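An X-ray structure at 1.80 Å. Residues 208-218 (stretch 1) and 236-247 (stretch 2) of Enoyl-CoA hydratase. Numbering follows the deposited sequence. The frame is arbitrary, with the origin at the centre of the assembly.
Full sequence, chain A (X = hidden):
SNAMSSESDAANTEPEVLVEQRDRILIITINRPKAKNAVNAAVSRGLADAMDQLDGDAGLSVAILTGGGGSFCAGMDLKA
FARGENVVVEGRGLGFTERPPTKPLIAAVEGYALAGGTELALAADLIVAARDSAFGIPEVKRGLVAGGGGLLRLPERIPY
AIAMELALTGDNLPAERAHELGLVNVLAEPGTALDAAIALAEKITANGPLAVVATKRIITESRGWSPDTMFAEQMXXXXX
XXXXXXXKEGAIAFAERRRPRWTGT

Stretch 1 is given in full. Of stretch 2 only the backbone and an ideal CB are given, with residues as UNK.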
ATOM      1  N   GLY A 208      -6.346 -17.069  20.253  1.00 16.83           N
ATOM      2  CA  GLY A 208      -7.116 -16.450  21.325  1.00 17.60           C
ATOM      3  C   GLY A 208      -8.170 -15.501  20.786  1.00 15.23           C
ATOM      4  O   GLY A 208      -7.833 -14.535  20.104  1.00 17.59           O
ATOM      5  N   PRO A 209      -9.453 -15.771  21.083  1.00 16.48           N
ATOM      6  CA  PRO A 209     -10.545 -14.989  20.482  1.00 17.90           C
ATOM      7  C   PRO A 209     -10.479 -13.490  20.814  1.00 18.88           C
ATOM      8  O   PRO A 209     -10.707 -12.663  19.931  1.00 18.46           O
ATOM      9  CB  PRO A 209     -11.808 -15.635  21.071  1.00 21.43           C
ATOM     10  CG  PRO A 209     -11.343 -16.367  22.296  1.00 20.79           C
ATOM     11  CD  PRO A 209      -9.955 -16.834  21.968  1.00 19.43           C
ATOM     12  N   LEU A 210     -10.158 -13.137  22.054  1.00 17.75           N
ATOM     13  CA  LEU A 210     -10.018 -11.720  22.398  1.00 18.12           C
ATOM     14  C   LEU A 210      -8.839 -11.090  21.664  1.00 17.33           C
ATOM     15  O   LEU A 210      -8.908  -9.943  21.229  1.00 16.83           O
ATOM     16  CB  LEU A 210      -9.846 -11.539  23.908  1.00 19.22           C
ATOM     17  CG  LEU A 210     -10.993 -12.071  24.767  1.00 19.09           C
ATOM     18  CD1 LEU A 210     -10.624 -12.010  26.247  1.00 24.38           C
ATOM     19  CD2 LEU A 210     -12.282 -11.296  24.480  1.00 24.49           C
ATOM     20  N   ALA A 211      -7.755 -11.848  21.539  1.00 16.39           N
ATOM     21  CA  ALA A 211      -6.552 -11.349  20.885  1.00 15.18           C
ATOM     22  C   ALA A 211      -6.783 -11.190  19.384  1.00 13.97           C
ATOM     23  O   ALA A 211      -6.342 -10.215  18.782  1.00 12.13           O
ATOM     24  CB  ALA A 211      -5.370 -12.280  21.157  1.00 13.87           C
ATOM     25  N   VAL A 212      -7.495 -12.144  18.790  1.00 14.79           N
ATOM     26  CA  VAL A 212      -7.826 -12.079  17.370  1.00 19.01           C
ATOM     27  C   VAL A 212      -8.699 -10.858  17.063  1.00 14.43           C
ATOM     28  O   VAL A 212      -8.424 -10.104  16.122  1.00 14.05           O
ATOM     29  CB  VAL A 212      -8.539 -13.377  16.914  1.00 18.24           C
ATOM     30  CG1 VAL A 212      -9.247 -13.176  15.583  1.00 16.29           C
ATOM     31  CG2 VAL A 212      -7.536 -14.538  16.834  1.00 13.45           C
ATOM     32  N   VAL A 213      -9.728 -10.643  17.875  1.00 13.45           N
ATOM     33  CA  VAL A 213     -10.641  -9.531  17.636  1.00 14.60           C
ATOM     34  C   VAL A 213      -9.919  -8.207  17.864  1.00 17.71           C
ATOM     35  O   VAL A 213     -10.093  -7.261  17.091  1.00 17.00           O
ATOM     36  CB  VAL A 213     -11.898  -9.624  18.526  1.00 18.16           C
ATOM     37  CG1 VAL A 213     -12.575  -8.263  18.671  1.00 16.73           C
ATOM     38  CG2 VAL A 213     -12.869 -10.659  17.956  1.00 19.98           C
ATOM     39  N   ALA A 214      -9.088  -8.148  18.904  1.00 16.19           N
ATOM     40  CA  ALA A 214      -8.320  -6.936  19.190  1.00 16.39           C
ATOM     41  C   ALA A 214      -7.325  -6.639  18.082  1.00 15.09           C
ATOM     42  O   ALA A 214      -7.083  -5.481  17.748  1.00 15.61           O
ATOM     43  CB  ALA A 214      -7.592  -7.061  20.522  1.00 15.27           C
ATOM     44  N   THR A 215      -6.747  -7.692  17.517  1.00 12.19           N
ATOM     45  CA  THR A 215      -5.767  -7.538  16.450  1.00 14.23           C
ATOM     46  C   THR A 215      -6.432  -6.941  15.213  1.00 16.00           C
ATOM     47  O   THR A 215      -5.911  -6.000  14.604  1.00 13.18           O
ATOM     48  CB  THR A 215      -5.103  -8.882  16.108  1.00 13.32           C
ATOM     49  OG1 THR A 215      -4.272  -9.287  17.207  1.00 17.23           O
ATOM     50  CG2 THR A 215      -4.236  -8.753  14.862  1.00 13.84           C
ATOM     51  N   LYS A 216      -7.599  -7.470  14.862  1.00 16.02           N
ATOM     52  CA  LYS A 216      -8.348  -6.937  13.734  1.00 16.72           C
ATOM     53  C   LYS A 216      -8.746  -5.490  13.998  1.00 15.95           C
ATOM     54  O   LYS A 216      -8.648  -4.634  13.118  1.00 15.77           O
ATOM     55  CB  LYS A 216      -9.590  -7.786  13.445  1.00 12.50           C
ATOM     56  CG  LYS A 216     -10.548  -7.122  12.472  1.00 16.37           C
ATOM     57  CD  LYS A 216     -11.688  -8.038  12.041  1.00 14.50           C
ATOM     58  CE  LYS A 216     -12.774  -7.230  11.346  1.00 13.83           C
ATOM     59  NZ  LYS A 216     -13.824  -8.095  10.721  1.00 15.78           N
ATOM     60  N   ARG A 217      -9.192  -5.225  15.221  1.00 14.14           N
ATOM     61  CA  ARG A 217      -9.600  -3.887  15.601  1.00 16.83           C
ATOM     62  C   ARG A 217      -8.465  -2.876  15.435  1.00 15.92           C
ATOM     63  O   ARG A 217      -8.672  -1.775  14.928  1.00 16.70           O
ATOM     64  CB  ARG A 217     -10.104  -3.877  17.042  1.00 18.74           C
ATOM     65  CG  ARG A 217     -10.674  -2.546  17.446  1.00 27.67           C
ATOM     66  CD  ARG A 217     -11.354  -2.600  18.800  1.00 25.68           C
ATOM     67  NE  ARG A 217     -11.687  -1.254  19.254  1.00 28.17           N
ATOM     68  CZ  ARG A 217     -12.031  -0.949  20.498  1.00 35.47           C
ATOM     69  NH1 ARG A 217     -12.096  -1.900  21.423  1.00 32.48           N
ATOM     70  NH2 ARG A 217     -12.309   0.308  20.814  1.00 44.29           N
ATOM     71  N   ILE A 218      -7.261  -3.247  15.857  1.00 15.71           N
ATOM     72  CA  ILE A 218      -6.140  -2.318  15.771  1.00 15.71           C
ATOM     73  C   ILE A 218      -5.776  -2.075  14.306  1.00 16.35           C
ATOM     74  O   ILE A 218      -5.585  -0.934  13.897  1.00 18.72           O
ATOM     75  CB  ILE A 218      -4.914  -2.831  16.564  1.00 18.16           C
ATOM     76  CG1 ILE A 218      -5.197  -2.746  18.068  1.00 16.95           C
ATOM     77  CG2 ILE A 218      -3.660  -2.021  16.227  1.00 18.66           C
ATOM     78  CD1 ILE A 218      -4.339  -3.671  18.906  1.00 18.99           C
ATOM     79  N   UNK A 236      -4.968   1.292  24.546  1.00 27.27           N
ATOM     80  CA  UNK A 236      -6.310   1.169  25.117  1.00 27.59           C
ATOM     81  C   UNK A 236      -6.954  -0.157  24.730  1.00 22.69           C
ATOM     82  O   UNK A 236      -7.740  -0.730  25.483  1.00 22.57           O
ATOM     83  CB  UNK A 236      -7.193   2.332  24.660  1.00 27.59           C
ATOM     84  N   UNK A 237      -6.627  -0.631  23.537  1.00 21.68           N
ATOM     85  CA  UNK A 237      -7.154  -1.901  23.060  1.00 19.43           C
ATOM     86  C   UNK A 237      -6.320  -3.057  23.624  1.00 25.73           C
ATOM     87  O   UNK A 237      -6.847  -4.139  23.898  1.00 26.32           O
ATOM     88  CB  UNK A 237      -7.165  -1.938  21.530  1.00 19.43           C
ATOM     89  N   UNK A 238      -5.027  -2.811  23.835  1.00 19.08           N
ATOM     90  CA  UNK A 238      -4.111  -3.851  24.314  1.00 22.67           C
ATOM     91  C   UNK A 238      -4.385  -4.304  25.745  1.00 23.94           C
ATOM     92  O   UNK A 238      -4.323  -5.497  26.044  1.00 24.48           O
ATOM     93  CB  UNK A 238      -2.670  -3.345  24.218  1.00 22.67           C
ATOM     94  N   UNK A 239      -4.654  -3.353  26.630  1.00 22.88           N
ATOM     95  CA  UNK A 239      -4.707  -3.648  28.064  1.00 24.11           C
ATOM     96  C   UNK A 239      -5.743  -4.728  28.431  1.00 24.63           C
ATOM     97  O   UNK A 239      -5.398  -5.670  29.144  1.00 24.98           O
ATOM     98  CB  UNK A 239      -5.020  -2.363  28.833  1.00 24.11           C
ATOM     99  N   UNK A 240      -6.993  -4.623  27.930  1.00 24.08           N
ATOM    100  CA  UNK A 240      -7.952  -5.677  28.295  1.00 27.44           C
ATOM    101  C   UNK A 240      -7.541  -7.070  27.814  1.00 27.48           C
ATOM    102  O   UNK A 240      -7.929  -8.063  28.430  1.00 25.88           O
ATOM    103  CB  UNK A 240      -9.330  -5.336  27.724  1.00 27.44           C
ATOM    104  N   UNK A 241      -6.765  -7.143  26.735  1.00 21.15           N
ATOM    105  CA  UNK A 241      -6.290  -8.432  26.250  1.00 18.33           C
ATOM    106  C   UNK A 241      -5.224  -8.995  27.188  1.00 22.80           C
ATOM    107  O   UNK A 241      -5.287 -10.160  27.600  1.00 22.53           O
ATOM    108  CB  UNK A 241      -5.736  -8.300  24.830  1.00 18.33           C
ATOM    109  N   UNK A 242      -4.253  -8.159  27.541  1.00 21.37           N
ATOM    110  CA  UNK A 242      -3.133  -8.606  28.362  1.00 25.22           C
ATOM    111  C   UNK A 242      -3.537  -9.001  29.783  1.00 26.21           C
ATOM    112  O   UNK A 242      -2.828  -9.762  30.434  1.00 30.10           O
ATOM    113  CB  UNK A 242      -2.075  -7.502  28.424  1.00 25.22           C
ATOM    114  N   UNK A 243      -4.673  -8.498  30.259  1.00 24.47           N
ATOM    115  CA  UNK A 243      -5.139  -8.828  31.602  1.00 29.35           C
ATOM    116  C   UNK A 243      -6.262  -9.861  31.586  1.00 25.98           C
ATOM    117  O   UNK A 243      -6.853 -10.156  32.620  1.00 24.63           O
ATOM    118  CB  UNK A 243      -5.613  -7.561  32.316  1.00 29.35           C
ATOM    119  N   UNK A 244      -6.550 -10.413  30.413  1.00 23.21           N
ATOM    120  CA  UNK A 244      -7.643 -11.372  30.286  1.00 23.54           C
ATOM    121  C   UNK A 244      -7.285 -12.734  30.868  1.00 24.08           C
ATOM    122  O   UNK A 244      -6.110 -13.064  31.030  1.00 23.89           O
ATOM    123  CB  UNK A 244      -8.036 -11.526  28.815  1.00 23.54           C
ATOM    124  N   UNK A 245      -8.308 -13.527  31.173  1.00 20.79           N
ATOM    125  CA  UNK A 245      -8.095 -14.919  31.543  1.00 23.87           C
ATOM    126  C   UNK A 245      -7.375 -15.701  30.444  1.00 22.00           C
ATOM    127  O   UNK A 245      -6.558 -16.581  30.726  1.00 23.28           O
ATOM    128  CB  UNK A 245      -9.435 -15.584  31.863  1.00 23.87           C
ATOM    129  N   UNK A 246      -7.673 -15.370  29.193  1.00 20.14           N
ATOM    130  CA  UNK A 246      -7.085 -16.088  28.071  1.00 18.42           C
ATOM    131  C   UNK A 246      -5.591 -15.821  27.958  1.00 18.84           C
ATOM    132  O   UNK A 246      -4.837 -16.679  27.485  1.00 22.33           O
ATOM    133  CB  UNK A 246      -7.786 -15.699  26.768  1.00 18.42           C
ATOM    134  N   UNK A 247      -5.159 -14.638  28.387  1.00 20.58           N
ATOM    135  CA  UNK A 247      -3.736 -14.313  28.371  1.00 22.70           C
ATOM    136  C   UNK A 247      -2.995 -15.235  29.335  1.00 18.23           C
ATOM    137  O   UNK A 247      -1.895 -15.708  29.038  1.00 18.47           O
ATOM    138  CB  UNK A 247      -3.506 -12.846  28.740  1.00 22.70           C
TER

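The two helices run almost antiparallel, at 174° with axes 9.6 Å apart, so the positions that matter are those whose CA-to-CB bond turns toward 209-218. No hydrogen bond joins the stretches directly.

Position 236 points sideways, with nothing of stretch 1 near its CB, so a long polar chain is as suitable as any. It is Lys 236, whose end leads away.

Position 237 points toward stretch 1, its ideal CB 4.1 Å from Ile 218 CG1. Ala 214 leaves room beside it, and Arg 217 lies extended nearby; a branched or long aliphatic chain would suit. Ile 237 sets CG2 3.8 Å from Ala 214 CB and CD1 3.8 Å from Ile 218 CG1. The same CD1 covers one face of the Arg 217 guanidinium, 3.8 Å from NE, leaving the edge of that group free for polar partners.

Position 238 points sideways, and only a chain long enough to bend back could reach Ile 218. Leucine or methionine would serve; Leu 238 brings CD2 to 4.0 Å from Ile 218 CD1.

Position 239, out of reach, is Val 239. At 240 the backbone N lacks a bond to the preceding turn and phi is -62°, which proline tolerates well. Pro 240 fits this kink, having no N-H to offer.

Position 241 points toward the small residues Ala 211 and Ala 214, its ideal CB 4.9 Å from Ala 214 CB. A compact branched aliphatic suits this shallow space. Val 241 places CG2 3.5 Å from Ala 214 CB and CG1 4.2 Å from Ala 211 CB, a methyl to each alanine.

Positions 242 and 243 are out of reach, and many residues would do. They are Phe 242 and Thr 243.

Position 244, with psi 160°, precedes a new helix, where serine, threonine, aspartate or asparagine commonly caps. Ser 244 OG accepts from the N of 247 at 3.2 Å and donates to Val 241 O at 2.6 Å, while its CB rests 3.7 Å from Leu 210 CD1.

Position 245 points sideways into space free of stretch 1, suiting a polar residue: Asn 245.

Position 246 points toward the first turn of stretch 1, where Leu 210 N has no helical acceptor. An acceptor such as aspartate, asparagine or glutamate is apt. Asp 246 OD2 receives a hydrogen bond from a water at 2.7 Å, and that water accepts from Leu 210 N at 2.9 Å.

Position 247, out of reach, is Ala 247.

Stretch 2 (236-247) KILVPVFTSNDA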
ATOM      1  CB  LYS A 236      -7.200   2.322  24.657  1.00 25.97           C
ATOM      2  CG  LYS A 236      -6.649   3.707  24.955  1.00 35.79           C
ATOM      3  CD  LYS A 236      -7.434   4.761  24.186  1.00 46.33           C
ATOM      4  CE  LYS A 236      -6.978   6.169  24.532  1.00 54.78           C
ATOM      5  NZ  LYS A 236      -7.474   7.163  23.537  1.00 62.95           N
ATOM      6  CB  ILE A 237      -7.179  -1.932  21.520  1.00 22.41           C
ATOM      7  CG1 ILE A 237      -8.084  -0.815  20.988  1.00 23.91           C
ATOM      8  CG2 ILE A 237      -7.649  -3.288  21.004  1.00 20.54           C
ATOM      9  CD1 ILE A 237      -7.980  -0.605  19.490  1.00 23.46           C
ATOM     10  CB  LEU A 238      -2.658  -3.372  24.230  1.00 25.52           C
ATOM     11  CG  LEU A 238      -2.013  -3.207  22.854  1.00 30.56           C
ATOM     12  CD1 LEU A 238      -0.563  -2.781  23.011  1.00 33.11           C
ATOM     13  CD2 LEU A 238      -2.102  -4.505  22.081  1.00 28.70           C
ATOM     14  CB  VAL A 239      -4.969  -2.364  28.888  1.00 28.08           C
ATOM     15  CG1 VAL A 239      -5.250  -2.705  30.347  1.00 28.29           C
ATOM     16  CG2 VAL A 239      -3.777  -1.430  28.779  1.00 34.34           C
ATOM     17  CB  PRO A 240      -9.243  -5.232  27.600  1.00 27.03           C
ATOM     18  CG  PRO A 240      -9.103  -3.762  27.463  1.00 27.69           C
ATOM     19  CD  PRO A 240      -7.650  -3.552  27.158  1.00 24.44           C
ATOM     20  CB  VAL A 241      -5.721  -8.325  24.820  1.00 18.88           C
ATOM     21  CG1 VAL A 241      -5.144  -9.663  24.379  1.00 18.37           C
ATOM     22  CG2 VAL A 241      -6.812  -7.867  23.858  1.00 20.01           C
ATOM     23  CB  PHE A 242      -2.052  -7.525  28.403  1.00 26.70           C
ATOM     24  CG  PHE A 242      -1.074  -7.621  27.270  1.00 31.86           C
ATOM     25  CD1 PHE A 242      -1.462  -7.307  25.980  1.00 30.51           C
ATOM     26  CD2 PHE A 242       0.228  -8.045  27.492  1.00 44.34           C
ATOM     27  CE1 PHE A 242      -0.568  -7.406  24.927  1.00 36.85           C
ATOM     28  CE2 PHE A 242       1.127  -8.142  26.445  1.00 41.56           C
ATOM     29  CZ  PHE A 242       0.728  -7.821  25.159  1.00 37.37           C
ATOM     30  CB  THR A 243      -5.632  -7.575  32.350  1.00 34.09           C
ATOM     31  OG1 THR A 243      -6.707  -6.983  31.614  1.00 31.81           O
ATOM     32  CG2 THR A 243      -4.503  -6.563  32.509  1.00 35.58           C
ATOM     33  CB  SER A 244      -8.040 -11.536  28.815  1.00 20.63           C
ATOM     34  OG  SER A 244      -6.965 -12.068  28.054  1.00 21.64           O
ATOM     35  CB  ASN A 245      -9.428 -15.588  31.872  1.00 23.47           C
ATOM     36  CG  ASN A 245     -10.040 -15.056  33.150  1.00 25.94           C
ATOM     37  OD1 ASN A 245      -9.342 -14.840  34.139  1.00 29.01           O
ATOM     38  ND2 ASN A 245     -11.347 -14.832  33.133  1.00 27.19           N
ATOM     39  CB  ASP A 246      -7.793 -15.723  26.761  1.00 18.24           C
ATOM     40  CG  ASP A 246      -9.063 -16.534  26.537  1.00 22.39           C
ATOM     41  OD1 ASP A 246      -9.292 -17.520  27.279  1.00 23.24           O
ATOM     42  OD2 ASP A 246      -9.833 -16.186  25.616  1.00 23.06           O
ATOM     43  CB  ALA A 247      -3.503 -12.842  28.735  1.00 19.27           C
TER
HETATM   44  O   HOH W   1      -8.461 -14.578  23.876  1.00 17.20           O
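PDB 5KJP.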